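PDB 6D2Y: PbSGBP-B lipoprotein from Prevotella bryantii B14, which probably binds polysaccharide at the bacterial cell surface as a lipoprotein of a polysaccharide utilization locus, and holds a magnesium ion. Local coordinates for residues 130-135 and 208-213; 103-108 and 157-162; 259-264 and 276-281; 282-287 and 296-301. All blocks are in the same frame, centred on the assembly; numbering follows the deposited sequence.

How the interactions relate
Along the chain, interactions 1 and 2 come first and cross, their segments alternating in the order 103-108, 130-135, 157-162, 208-213. Interaction 2 joins the loop between strands 95-99 and 111-116 to the loop after strand 148-154. Interaction 1 brings the first and last strands of the IPT/TIG domain together. The two touch where Ile130 packs on Ile104, Pro105 and Leu157. Interactions 3 and 4 follow in series within the C-terminal glycan-binding domain: 259-264 with 276-281 links two facing layers of strands, and the adjoining 282-287 with 296-301 closes a short loop leading to the short, weakly bonded helix 299-302. Interactions 2 and 3 lie on opposite sides of the chain's centre.

Interaction 1 (130-135 and 208-213); sequences ISAPSV and GSTNAP
Thr210 and Pro133 carry the polar link between the first and last strands of the IPT/TIG domain, an immunoglobulin-like sandwich of the E-set group. Thr210 OG1 donates to Pro133 O at 2.6 Å, and it comes from above the carbonyl plane, 48° out of it. The torsion explains the approach: OG1 sits between the backbone N and the carbonyl carbon (chi1 42°), which turns the hydroxyl to the proline while CG2 lies anti to the carbonyl carbon and meets Ala132 CB at 4.1 Å. No backbone hydrogen bond joins the two segments, although their end-to-end directions differ by only 18°, so the join rests on one side-chain-to-backbone hydrogen bond and on packing.

On the N-terminal side of this bond the chains come close through small groups. Ala132 CB lies 4.3 Å from Gly208 CA, and Pro133 CD rests on Gly208 O at 3.6 Å. Beyond the bond, Val135 gives an apolar contact, its CG1 branch reaching Ala212 CB at 3.7 Å.

Farther out, each strand is held by its own sheet. Thr210 and Ala212 pair through their backbones with Val203 and Ile201 of strand 200-205, whereas Ser134 pairs with Asp154 at the end of strand 148-154. The contact therefore runs between edge strands of two different sheets, 134-138 and 208-215, along one side of the sandwich. At its far end the chain turns a corner at Pro213, whose ring packs against the valine: Pro213 CD stands 3.8 Å from Val135 CG1 and 3.4 Å from Val135 O.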
# COMPACT_ATOMS: atom_id res chain seq x y z
N ILE A 130 -13.04 -19.40 -1.19
CA ILE A 130 -12.25 -18.42 -1.93
C ILE A 130 -11.66 -17.44 -0.93
O ILE A 130 -12.26 -17.14 0.10
CB ILE A 130 -13.10 -17.70 -3.00
CG1 ILE A 130 -13.78 -18.71 -3.92
CG2 ILE A 130 -12.24 -16.73 -3.82
CD1 ILE A 130 -12.85 -19.35 -4.93
N SER A 131 -10.46 -16.94 -1.25
CA SER A 131 -9.79 -16.00 -0.37
C SER A 131 -10.63 -14.75 -0.15
O SER A 131 -11.34 -14.29 -1.05
CB SER A 131 -8.43 -15.61 -0.96
OG SER A 131 -7.74 -14.72 -0.11
N ALA A 132 -10.57 -14.22 1.07
CA ALA A 132 -11.23 -12.97 1.40
C ALA A 132 -10.58 -11.82 0.63
O ALA A 132 -9.47 -11.96 0.12
CB ALA A 132 -11.14 -12.71 2.91
N PRO A 133 -11.27 -10.68 0.51
CA PRO A 133 -10.69 -9.56 -0.23
C PRO A 133 -9.41 -9.06 0.43
O PRO A 133 -9.30 -9.05 1.66
CB PRO A 133 -11.79 -8.49 -0.20
CG PRO A 133 -13.04 -9.25 0.06
CD PRO A 133 -12.65 -10.39 0.94
N SER A 134 -8.45 -8.66 -0.39
CA SER A 134 -7.23 -8.02 0.07
C SER A 134 -7.26 -6.56 -0.37
O SER A 134 -7.50 -6.28 -1.55
CB SER A 134 -5.99 -8.72 -0.47
OG SER A 134 -5.64 -8.23 -1.75
N VAL A 135 -7.04 -5.65 0.57
CA VAL A 135 -7.06 -4.22 0.30
C VAL A 135 -5.65 -3.68 0.48
O VAL A 135 -5.03 -3.87 1.53
CB VAL A 135 -8.05 -3.49 1.23
CG1 VAL A 135 -8.15 -2.03 0.85
CG2 VAL A 135 -9.41 -4.16 1.19
N GLY A 208 -15.77 -13.00 3.01
CA GLY A 208 -15.26 -12.43 4.24
C GLY A 208 -15.12 -10.93 4.26
O GLY A 208 -15.38 -10.25 3.26
N SER A 209 -14.69 -10.39 5.40
CA SER A 209 -14.48 -8.96 5.60
C SER A 209 -13.02 -8.71 5.94
O SER A 209 -12.41 -9.47 6.69
CB SER A 209 -15.37 -8.42 6.72
OG SER A 209 -16.69 -8.17 6.27
N THR A 210 -12.47 -7.63 5.38
CA THR A 210 -11.08 -7.27 5.64
C THR A 210 -10.97 -5.75 5.76
O THR A 210 -11.51 -5.02 4.92
CB THR A 210 -10.15 -7.79 4.54
OG1 THR A 210 -10.75 -7.58 3.26
CG2 THR A 210 -9.87 -9.27 4.74
N ASN A 211 -10.27 -5.29 6.79
CA ASN A 211 -10.11 -3.87 7.03
C ASN A 211 -9.09 -3.27 6.06
O ASN A 211 -8.05 -3.87 5.78
CB ASN A 211 -9.66 -3.61 8.47
CG ASN A 211 -10.82 -3.51 9.44
OD1 ASN A 211 -11.71 -4.36 9.45
ND2 ASN A 211 -10.81 -2.46 10.25
N ALA A 212 -9.40 -2.08 5.55
CA ALA A 212 -8.49 -1.37 4.69
C ALA A 212 -7.36 -0.74 5.51
O ALA A 212 -7.59 -0.30 6.64
CB ALA A 212 -9.22 -0.30 3.90
N PRO A 213 -6.15 -0.68 4.96
CA PRO A 213 -5.04 -0.05 5.70
C PRO A 213 -5.03 1.46 5.56
O PRO A 213 -3.96 2.07 5.48
CB PRO A 213 -3.80 -0.68 5.05
CG PRO A 213 -4.22 -0.93 3.64
CD PRO A 213 -5.69 -1.29 3.70

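Interaction 2 (103-108 and 157-162); sequences EIPSVV and LDYDNY
The Tyr159 ring has Val108 over one face and the backbone of Pro105 and Ser106 along its edge. Val108 CG1 stands 3.4 Å from the ring centroid and only 7° off the normal, a CH-pi contact; with CG1 between the backbone N and the carbonyl carbon (chi1 52°), this methyl is the branch set above the ring. Near the ring plane, Ser106 O approaches Tyr159 CE2 at 3.2 Å, while the phenol OH donates to Pro105 O at 2.8 Å, nearly in line with the carbonyl. Tyr207 OH is a second hydrogen-bond partner of the phenol, so two bonds grip a buried oxygen.

Asn161 adds a more exposed link. Its ND2 donates to Val108 O at 3.1 Å with a bent N-H...O angle of 139°, and its OD1 takes a hydrogen bond from a water that also accepts from Val108 N. Beyond the hydroxyl end of the ring, Ile104 CG2 meets Leu157 CD1 at 4.2 Å.

Both segments are irregular loops: 103-108 connects strands 95-99 and 111-116, and the loop 157-162 follows strand 148-154 and leads to strand 165-168, so the contact joins the N-terminal sheet region to one end of the IPT/TIG sandwich.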
# COMPACT_ATOMS: atom_id res chain seq x y z
N GLU A 103 -10.13 -22.23 -11.08
CA GLU A 103 -10.70 -20.95 -11.50
C GLU A 103 -11.79 -20.48 -10.54
O GLU A 103 -12.55 -21.29 -9.99
CB GLU A 103 -11.26 -21.07 -12.91
CG GLU A 103 -10.19 -21.21 -13.98
CD GLU A 103 -9.14 -20.11 -13.90
OE1 GLU A 103 -9.52 -18.93 -13.73
OE2 GLU A 103 -7.94 -20.44 -13.99
N ILE A 104 -11.85 -19.17 -10.35
CA ILE A 104 -12.90 -18.57 -9.52
C ILE A 104 -14.24 -18.70 -10.24
O ILE A 104 -14.33 -18.38 -11.44
CB ILE A 104 -12.57 -17.10 -9.24
CG1 ILE A 104 -11.58 -16.99 -8.08
CG2 ILE A 104 -13.84 -16.31 -8.93
CD1 ILE A 104 -10.59 -15.86 -8.24
N PRO A 105 -15.30 -19.16 -9.57
CA PRO A 105 -16.60 -19.28 -10.25
C PRO A 105 -17.22 -17.92 -10.51
O PRO A 105 -17.19 -17.03 -9.65
CB PRO A 105 -17.43 -20.10 -9.25
CG PRO A 105 -16.81 -19.81 -7.92
CD PRO A 105 -15.34 -19.65 -8.18
N SER A 106 -17.80 -17.76 -11.70
CA SER A 106 -18.44 -16.50 -12.06
C SER A 106 -19.85 -16.41 -11.48
O SER A 106 -20.27 -15.33 -11.04
CB SER A 106 -18.49 -16.34 -13.58
OG SER A 106 -17.21 -15.98 -14.08
N VAL A 107 -20.60 -17.51 -11.48
CA VAL A 107 -21.89 -17.61 -10.80
C VAL A 107 -21.75 -18.69 -9.73
O VAL A 107 -21.47 -19.85 -10.04
CB VAL A 107 -23.03 -17.91 -11.79
CG1 VAL A 107 -22.66 -19.04 -12.72
CG2 VAL A 107 -24.32 -18.23 -11.02
N VAL A 108 -21.88 -18.29 -8.47
CA VAL A 108 -21.67 -19.19 -7.34
C VAL A 108 -23.03 -19.64 -6.81
O VAL A 108 -23.92 -18.82 -6.56
CB VAL A 108 -20.83 -18.51 -6.24
CG1 VAL A 108 -21.42 -17.15 -5.85
CG2 VAL A 108 -20.72 -19.40 -5.01
N LEU A 157 -14.74 -9.78 -5.56
CA LEU A 157 -15.69 -10.57 -6.33
C LEU A 157 -17.11 -10.22 -5.92
O LEU A 157 -17.47 -10.35 -4.74
CB LEU A 157 -15.41 -12.07 -6.16
CG LEU A 157 -13.92 -12.41 -6.13
CD1 LEU A 157 -13.70 -13.81 -5.57
CD2 LEU A 157 -13.31 -12.27 -7.52
N ASP A 158 -17.91 -9.78 -6.88
CA ASP A 158 -19.27 -9.31 -6.66
C ASP A 158 -20.25 -10.26 -7.34
O ASP A 158 -20.09 -10.59 -8.52
CB ASP A 158 -19.43 -7.89 -7.21
CG ASP A 158 -20.82 -7.32 -6.98
OD1 ASP A 158 -21.25 -7.23 -5.82
OD2 ASP A 158 -21.48 -6.96 -7.98
N TYR A 159 -21.26 -10.70 -6.59
CA TYR A 159 -22.26 -11.63 -7.09
C TYR A 159 -23.66 -11.07 -6.87
O TYR A 159 -23.88 -10.22 -6.00
CB TYR A 159 -22.15 -13.00 -6.41
CG TYR A 159 -20.84 -13.72 -6.63
CD1 TYR A 159 -19.90 -13.81 -5.60
CD2 TYR A 159 -20.54 -14.32 -7.84
CE1 TYR A 159 -18.71 -14.47 -5.79
CE2 TYR A 159 -19.35 -14.99 -8.04
CZ TYR A 159 -18.43 -15.06 -7.01
OH TYR A 159 -17.24 -15.71 -7.19
N ASP A 160 -24.61 -11.57 -7.66
CA ASP A 160 -26.01 -11.19 -7.49
C ASP A 160 -26.52 -11.61 -6.11
O ASP A 160 -27.09 -10.80 -5.38
CB ASP A 160 -26.86 -11.83 -8.59
CG ASP A 160 -26.56 -11.27 -9.96
OD1 ASP A 160 -27.17 -11.75 -10.94
OD2 ASP A 160 -25.72 -10.35 -10.05
N ASN A 161 -26.32 -12.88 -5.75
CA ASN A 161 -26.81 -13.40 -4.48
C ASN A 161 -25.98 -12.93 -3.29
O ASN A 161 -26.38 -13.19 -2.15
CB ASN A 161 -26.85 -14.93 -4.53
CG ASN A 161 -25.65 -15.52 -5.25
OD1 ASN A 161 -25.17 -14.98 -6.25
ND2 ASN A 161 -25.16 -16.65 -4.74
N TYR A 162 -24.85 -12.27 -3.51
CA TYR A 162 -24.07 -11.71 -2.42
C TYR A 162 -23.23 -10.54 -2.93
O TYR A 162 -22.13 -10.75 -3.46
CB TYR A 162 -23.17 -12.78 -1.79
CG TYR A 162 -22.92 -12.56 -0.31
CD1 TYR A 162 -22.25 -11.42 0.13
CD2 TYR A 162 -23.35 -13.48 0.63
CE1 TYR A 162 -22.01 -11.21 1.48
CE2 TYR A 162 -23.12 -13.27 1.98
CZ TYR A 162 -22.45 -12.14 2.40
OH TYR A 162 -22.22 -11.93 3.74
O HOH W 1 -23.81 -15.83 -8.49

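Interaction 3 (259-264 and 276-281); sequences MQIGNT and DEFSFE
Met259, present as selenomethionine, lays its terminal methyl over one face of the Phe280 ring, the two side chains crossing obliquely. CE is 4.1 Å from the Phe280 ring centroid, 29° off the normal, and nearest to CG at 3.6 Å, a CH-pi contact shifted toward the ring carbon that carries CB. The selenium lies obliquely beside the ring, 4.7 Å from its centroid, a Met-aromatic contact. Bends at chi2 (-81°) and chi3 (-72°) fold the selenomethionine chain so that CE comes back over the ring near CG.

Ile261 meets Phe278 differently. Its CG2 branch presses on the base of the aromatic side chain, 3.5 Å from Phe278 CA, and stays near the ring plane at the edge. Gly262 CA reaches the same ring at its edge, 4.0 Å from Phe278 CD1.

The two strands belong to different sheets of the glycan-binding domain. Met259 and Ile261 bond through their backbones to Ile451 and Ile449, whereas Phe278 and Phe280 bond to Leu428 and Ile426, so the side chains fill the core of a beta sandwich. The side chain of Met259 is about 8 Å from the bound magnesium ion.

No direct hydrogen bond crosses between the segments; a water that donates to Glu277 O and Glu277 OE1 and accepts weakly from Gly262 N bridges them, leaving cohesion chiefly to dispersion between apolar groups.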
# COMPACT_ATOMS: atom_id res chain seq x y z
N MSE A 259 3.47 21.56 0.05
CA MSE A 259 4.89 21.81 -0.13
C MSE A 259 5.29 21.39 -1.54
O MSE A 259 4.86 20.35 -2.02
CB MSE A 259 5.70 21.06 0.93
CG MSE A 259 7.18 21.36 0.98
SE MSE A 259 8.23 20.38 -0.34
CE MSE A 259 8.12 18.62 0.45
N GLN A 260 6.08 22.22 -2.21
CA GLN A 260 6.38 22.03 -3.62
C GLN A 260 7.88 21.86 -3.82
O GLN A 260 8.68 22.68 -3.36
CB GLN A 260 5.88 23.21 -4.46
CG GLN A 260 6.24 23.11 -5.94
CD GLN A 260 5.76 24.30 -6.74
OE1 GLN A 260 4.57 24.63 -6.74
NE2 GLN A 260 6.67 24.95 -7.44
N ILE A 261 8.25 20.79 -4.53
CA ILE A 261 9.63 20.54 -4.94
C ILE A 261 9.73 20.85 -6.43
O ILE A 261 8.92 20.37 -7.23
CB ILE A 261 10.05 19.10 -4.64
CG1 ILE A 261 9.94 18.79 -3.15
CG2 ILE A 261 11.46 18.83 -5.14
CD1 ILE A 261 10.26 17.35 -2.80
N GLY A 262 10.72 21.65 -6.81
CA GLY A 262 10.85 22.10 -8.18
C GLY A 262 9.89 23.24 -8.49
O GLY A 262 9.07 23.65 -7.68
N ASN A 263 10.02 23.75 -9.71
CA ASN A 263 9.19 24.85 -10.17
C ASN A 263 9.21 24.87 -11.69
O ASN A 263 9.94 24.11 -12.33
CB ASN A 263 9.65 26.19 -9.59
CG ASN A 263 8.51 27.18 -9.43
OD1 ASN A 263 7.40 26.96 -9.93
ND2 ASN A 263 8.78 28.28 -8.74
N THR A 264 8.39 25.75 -12.26
CA THR A 264 8.27 25.84 -13.71
C THR A 264 9.59 26.30 -14.33
O THR A 264 10.14 27.33 -13.93
CB THR A 264 7.14 26.79 -14.09
OG1 THR A 264 6.04 26.61 -13.20
CG2 THR A 264 6.69 26.53 -15.52
N ASP A 276 20.21 21.55 -5.03
CA ASP A 276 19.43 21.80 -3.82
C ASP A 276 18.05 22.39 -4.10
O ASP A 276 17.26 22.55 -3.15
CB ASP A 276 20.19 22.73 -2.87
CG ASP A 276 21.61 22.26 -2.60
OD1 ASP A 276 22.53 23.10 -2.54
OD2 ASP A 276 21.80 21.02 -2.45
N GLU A 277 17.75 22.74 -5.35
CA GLU A 277 16.40 23.17 -5.69
C GLU A 277 15.37 22.08 -5.45
O GLU A 277 14.18 22.38 -5.32
CB GLU A 277 16.32 23.63 -7.14
CG GLU A 277 16.97 24.97 -7.42
CD GLU A 277 16.10 26.14 -6.99
OE1 GLU A 277 14.86 25.99 -7.01
OE2 GLU A 277 16.66 27.20 -6.64
N PHE A 278 15.79 20.82 -5.39
CA PHE A 278 14.89 19.69 -5.17
C PHE A 278 15.15 19.02 -3.83
O PHE A 278 15.14 17.79 -3.71
CB PHE A 278 15.02 18.67 -6.30
CG PHE A 278 15.20 19.29 -7.66
CD1 PHE A 278 14.12 19.84 -8.33
CD2 PHE A 278 16.44 19.29 -8.28
CE1 PHE A 278 14.27 20.40 -9.58
CE2 PHE A 278 16.60 19.85 -9.54
CZ PHE A 278 15.51 20.41 -10.19
N SER A 279 15.39 19.82 -2.79
CA SER A 279 15.64 19.31 -1.45
C SER A 279 14.70 19.99 -0.47
O SER A 279 14.71 21.22 -0.34
CB SER A 279 17.10 19.54 -1.03
OG SER A 279 17.30 19.17 0.32
N PHE A 280 13.87 19.19 0.21
CA PHE A 280 13.12 19.65 1.36
C PHE A 280 13.79 19.12 2.62
O PHE A 280 14.11 17.93 2.69
CB PHE A 280 11.66 19.20 1.31
CG PHE A 280 10.91 19.39 2.60
CD1 PHE A 280 10.68 18.32 3.45
CD2 PHE A 280 10.45 20.65 2.96
CE1 PHE A 280 10.00 18.50 4.64
CE2 PHE A 280 9.77 20.83 4.16
CZ PHE A 280 9.55 19.75 5.00
N GLU A 281 14.01 19.99 3.60
CA GLU A 281 14.76 19.63 4.79
C GLU A 281 14.02 20.11 6.03
O GLU A 281 13.79 21.31 6.19
CB GLU A 281 16.18 20.23 4.75
CG GLU A 281 16.96 19.92 3.48
CD GLU A 281 17.91 21.03 3.07
OE1 GLU A 281 17.96 22.07 3.77
OE2 GLU A 281 18.61 20.87 2.05
O HOH W 2 12.60 24.01 -6.33

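Interaction 4 (282-287 and 296-301); sequences YWAGNW and HPRLCD
Tyr282 and His296 reach across to the opposite segment at the buried and the more open part of this contact. In the buried part, Tyr282 OH donates to Pro297 O at 2.7 Å, in the carbonyl plane and on a lone pair. A chi1 of 177° puts CG anti to the backbone N, and the ring beyond it carries OH to the carbonyl of Pro297; the same Tyr282 OH lies 3.3 Å from Pro297 CD. Leu299 runs past the tyrosine in the opposite direction and sets CD2 3.6 Å from Tyr282 CE2. Ala284 CB rests on the backbone of Arg298, 3.8 Å from its CA.

Two hydrogen bonds join Gly285 to His296. Gly285 N donates to His296 O at 2.9 Å in a nearly straight bond (N-H...O 167°). In return His296 ND1 donates to Gly285 O, also at 2.9 Å, but more bent and tilted from the carbonyl plane. The histidine is thus gripped through both backbone and ring, and the bond to Gly285 O restrains the ring's rotation.

The partly exposed side is looser. Asn286 lies beside the imidazole, its amide plane turned 36° from the ring, and its closest approach is Asn286 CB to His296 ND1 at 3.8 Å.

The contact closes a short connection between strand 279-282 and helix 299-302. Backbone bonds link Tyr282 to Leu424, in strand 423-428, and Leu299 to Ser422 just before it, while the Tyr282 ring reaches Phe224 of strand 222-224, which belongs to the other, six-stranded sheet, edge-to-face.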
# COMPACT_ATOMS: atom_id res chain seq x y z
N TYR A 282 13.64 19.17 6.89
CA TYR A 282 13.16 19.48 8.24
C TYR A 282 14.16 18.91 9.24
O TYR A 282 14.22 17.69 9.43
CB TYR A 282 11.76 18.93 8.50
CG TYR A 282 11.31 19.20 9.92
CD1 TYR A 282 10.72 20.41 10.27
CD2 TYR A 282 11.51 18.26 10.93
CE1 TYR A 282 10.32 20.67 11.57
CE2 TYR A 282 11.12 18.52 12.23
CZ TYR A 282 10.52 19.72 12.54
OH TYR A 282 10.13 19.98 13.84
N TRP A 283 14.92 19.78 9.88
CA TRP A 283 15.88 19.38 10.90
C TRP A 283 15.35 19.82 12.26
O TRP A 283 14.99 20.99 12.45
CB TRP A 283 17.26 20.00 10.62
CG TRP A 283 17.77 19.72 9.23
CD1 TRP A 283 17.38 18.70 8.41
CD2 TRP A 283 18.76 20.46 8.51
NE1 TRP A 283 18.06 18.76 7.22
CE2 TRP A 283 18.92 19.84 7.26
CE3 TRP A 283 19.52 21.59 8.80
CZ2 TRP A 283 19.81 20.31 6.30
CZ3 TRP A 283 20.41 22.06 7.85
CH2 TRP A 283 20.55 21.42 6.61
N ALA A 284 15.26 18.87 13.19
CA ALA A 284 14.75 19.17 14.52
C ALA A 284 15.70 20.11 15.26
O ALA A 284 16.92 20.05 15.09
CB ALA A 284 14.57 17.88 15.32
N GLY A 285 15.13 20.98 16.07
CA GLY A 285 15.88 21.96 16.82
C GLY A 285 15.75 23.35 16.22
O GLY A 285 15.27 23.54 15.10
N ASN A 286 16.21 24.34 16.98
CA ASN A 286 16.18 25.73 16.54
C ASN A 286 17.24 26.53 17.29
O ASN A 286 16.95 27.51 17.98
CB ASN A 286 14.78 26.31 16.71
CG ASN A 286 14.58 27.61 15.94
OD1 ASN A 286 15.26 27.86 14.94
ND2 ASN A 286 13.65 28.43 16.39
N TRP A 287 18.50 26.11 17.16
CA TRP A 287 19.66 26.85 17.67
C TRP A 287 19.60 27.06 19.19
O TRP A 287 20.05 28.08 19.70
CB TRP A 287 19.81 28.20 16.97
CG TRP A 287 19.76 28.13 15.47
CD1 TRP A 287 18.65 28.23 14.69
CD2 TRP A 287 20.86 27.97 14.58
NE1 TRP A 287 18.99 28.12 13.36
CE2 TRP A 287 20.35 27.96 13.27
CE3 TRP A 287 22.24 27.82 14.76
CZ2 TRP A 287 21.16 27.82 12.15
CZ3 TRP A 287 23.05 27.67 13.65
CH2 TRP A 287 22.51 27.67 12.36
N HIS A 296 10.62 23.47 16.82
CA HIS A 296 10.95 22.42 15.86
C HIS A 296 11.20 21.10 16.58
O HIS A 296 12.36 20.68 16.71
CB HIS A 296 12.16 22.81 15.01
CG HIS A 296 11.99 24.07 14.24
ND1 HIS A 296 13.05 24.74 13.66
CD2 HIS A 296 10.88 24.79 13.94
CE1 HIS A 296 12.60 25.82 13.05
NE2 HIS A 296 11.29 25.87 13.20
N PRO A 297 10.15 20.42 17.03
CA PRO A 297 10.36 19.18 17.79
C PRO A 297 10.85 18.05 16.90
O PRO A 297 10.77 18.10 15.66
CB PRO A 297 8.97 18.87 18.34
CG PRO A 297 8.04 19.46 17.32
CD PRO A 297 8.73 20.69 16.79
N ARG A 298 11.36 17.01 17.55
CA ARG A 298 11.72 15.79 16.84
C ARG A 298 10.46 15.14 16.27
O ARG A 298 9.40 15.12 16.92
CB ARG A 298 12.44 14.82 17.78
CG ARG A 298 13.88 15.21 18.06
CD ARG A 298 14.36 14.75 19.43
NE ARG A 298 14.32 13.29 19.58
CZ ARG A 298 13.61 12.66 20.52
NH1 ARG A 298 12.89 13.35 21.39
NH2 ARG A 298 13.63 11.34 20.58
N LEU A 299 10.56 14.62 15.05
CA LEU A 299 9.39 14.03 14.41
C LEU A 299 8.90 12.80 15.16
O LEU A 299 7.70 12.49 15.13
CB LEU A 299 9.71 13.68 12.96
CG LEU A 299 9.98 14.89 12.07
CD1 LEU A 299 10.32 14.45 10.66
CD2 LEU A 299 8.78 15.82 12.06
N CYS A 300 9.79 12.09 15.86
CA CYS A 300 9.38 10.93 16.63
C CYS A 300 8.56 11.31 17.86
O CYS A 300 7.92 10.43 18.46
CB CYS A 300 10.60 10.12 17.06
SG CYS A 300 11.86 11.08 17.93
N ASP A 301 8.58 12.58 18.26
CA ASP A 301 7.71 13.07 19.32
C ASP A 301 6.39 13.62 18.79
O ASP A 301 5.44 13.76 19.56
CB ASP A 301 8.42 14.15 20.13
CG ASP A 301 9.55 13.61 20.96
OD1 ASP A 301 9.46 12.45 21.42
OD2 ASP A 301 10.55 14.33 21.16